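Local structure of 378aa long hypothetical citrate synthase (Sulfolobus tokodaii, 1VGM) at residues F157-A160 / K165-Q168. The protein is probably a member of the citrate synthase family of mainly helical enzymes and forms a two-chain assembly. Residues are numbered along the deposited sequence; the frame is centred on the assembly and turned at random.
Sequences FLAA and KPTQ
Leu158 and Pro166 carry the contact by which the chain, on leaving helix 153-162, folds back against that helix before entering the next. Leu158 CB lies 3.9 Å from Pro166 CB and equally close to Pro166 CG. The leucine CG stands anti to the carbonyl carbon (chi1 -71°) and the chain then extends, carrying CD1 to 3.8 Å from Pro166 CB, so that Pro166 CB is touched by both the CB and the CD1 of the leucine. One residue on, the methyl of Ala159 meets another part of the ring, with its CB 4.1 Å from Pro166 CD. All of this is apolar packing, and the surroundings extend it: Leu158 also rests on Met174 of helix 168-180, while Pro166 touches Ile171. Lys165 starts away from 157-160, yet its NZ forms a salt bridge with Glu155, on the same helix 153-162. Immediately after the proline, Thr167 occupies the N-cap of the following helix, its side chain capping a backbone N, and Glu170 OE1 accepts a hydrogen bond from Thr167 N. This pairing is consistent with a capping box, here closing a helix-loop-helix connection within the mainly helical citrate synthase fold.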
loop_
_atom_site.group_PDB
_atom_site.type_symbol
_atom_site.label_atom_id
_atom_site.label_comp_id
_atom_site.label_asym_id
_atom_site.label_seq_id
_atom_site.Cartn_x
_atom_site.Cartn_y
_atom_site.Cartn_z
ATOM N N PHE A 157 -1.912 -26.108 3.916
ATOM C CA PHE A 157 -0.842 -25.228 3.464
ATOM C C PHE A 157 0.454 -26.030 3.323
ATOM O O PHE A 157 1.138 -25.944 2.302
ATOM C CB PHE A 157 -0.644 -24.063 4.444
ATOM C CG PHE A 157 0.585 -23.245 4.177
ATOM C CD1 PHE A 157 0.737 -22.567 2.967
ATOM C CD2 PHE A 157 1.609 -23.181 5.117
ATOM C CE1 PHE A 157 1.889 -21.822 2.703
ATOM C CE2 PHE A 157 2.771 -22.437 4.870
ATOM C CZ PHE A 157 2.916 -21.763 3.656
ATOM N N LEU A 158 0.780 -26.818 4.347
ATOM C CA LEU A 158 2.041 -27.549 4.365
ATOM C C LEU A 158 2.107 -28.572 3.237
ATOM O O LEU A 158 3.165 -28.765 2.639
ATOM C CB LEU A 158 2.237 -28.263 5.704
ATOM C CG LEU A 158 2.536 -27.352 6.902
ATOM C CD1 LEU A 158 2.693 -28.192 8.156
ATOM C CD2 LEU A 158 3.793 -26.545 6.643
ATOM N N ALA A 159 0.983 -29.227 2.957
ATOM C CA ALA A 159 0.933 -30.270 1.938
ATOM C C ALA A 159 1.119 -29.700 0.530
ATOM O O ALA A 159 1.807 -30.286 -0.304
ATOM C CB ALA A 159 -0.399 -31.037 2.036
ATOM N N ALA A 160 0.508 -28.550 0.273
ATOM C CA ALA A 160 0.659 -27.881 -1.012
ATOM C C ALA A 160 2.104 -27.428 -1.198
ATOM O O ALA A 160 2.695 -27.598 -2.264
ATOM C CB ALA A 160 -0.271 -26.691 -1.077
ATOM N N LYS A 165 2.558 -35.347 2.683
ATOM C CA LYS A 165 1.749 -35.220 3.885
ATOM C C LYS A 165 2.624 -34.792 5.055
ATOM O O LYS A 165 3.624 -35.436 5.354
ATOM C CB LYS A 165 1.047 -36.534 4.237
ATOM C CG LYS A 165 -0.118 -36.323 5.222
ATOM C CD LYS A 165 -0.540 -37.588 5.952
ATOM C CE LYS A 165 -1.580 -37.260 7.019
ATOM N NZ LYS A 165 -2.733 -36.507 6.445
ATOM N N PRO A 166 2.265 -33.688 5.729
ATOM C CA PRO A 166 3.059 -33.265 6.887
ATOM C C PRO A 166 2.886 -34.218 8.073
ATOM O O PRO A 166 1.880 -34.916 8.171
ATOM C CB PRO A 166 2.530 -31.863 7.185
ATOM C CG PRO A 166 1.118 -31.900 6.687
ATOM C CD PRO A 166 1.187 -32.728 5.428
ATOM N N THR A 167 3.869 -34.253 8.967
ATOM C CA THR A 167 3.720 -34.985 10.220
ATOM C C THR A 167 2.833 -34.193 11.171
ATOM O O THR A 167 2.623 -32.999 10.983
ATOM C CB THR A 167 5.095 -35.253 10.884
ATOM O OG1 THR A 167 5.659 -34.025 11.360
ATOM C CG2 THR A 167 6.061 -35.883 9.868
ATOM N N GLN A 168 2.297 -34.862 12.184
ATOM C CA GLN A 168 1.424 -34.193 13.138
ATOM C C GLN A 168 2.173 -33.093 13.892
ATOM O O GLN A 168 1.600 -32.055 14.209
ATOM C CB GLN A 168 0.841 -35.212 14.125
ATOM C CG GLN A 168 -0.264 -36.083 13.532
ATOM C CD GLN A 168 -1.379 -35.261 12.894
ATOM O OE1 GLN A 168 -1.508 -35.204 11.666
ATOM N NE2 GLN A 168 -2.190 -34.619 13.729
#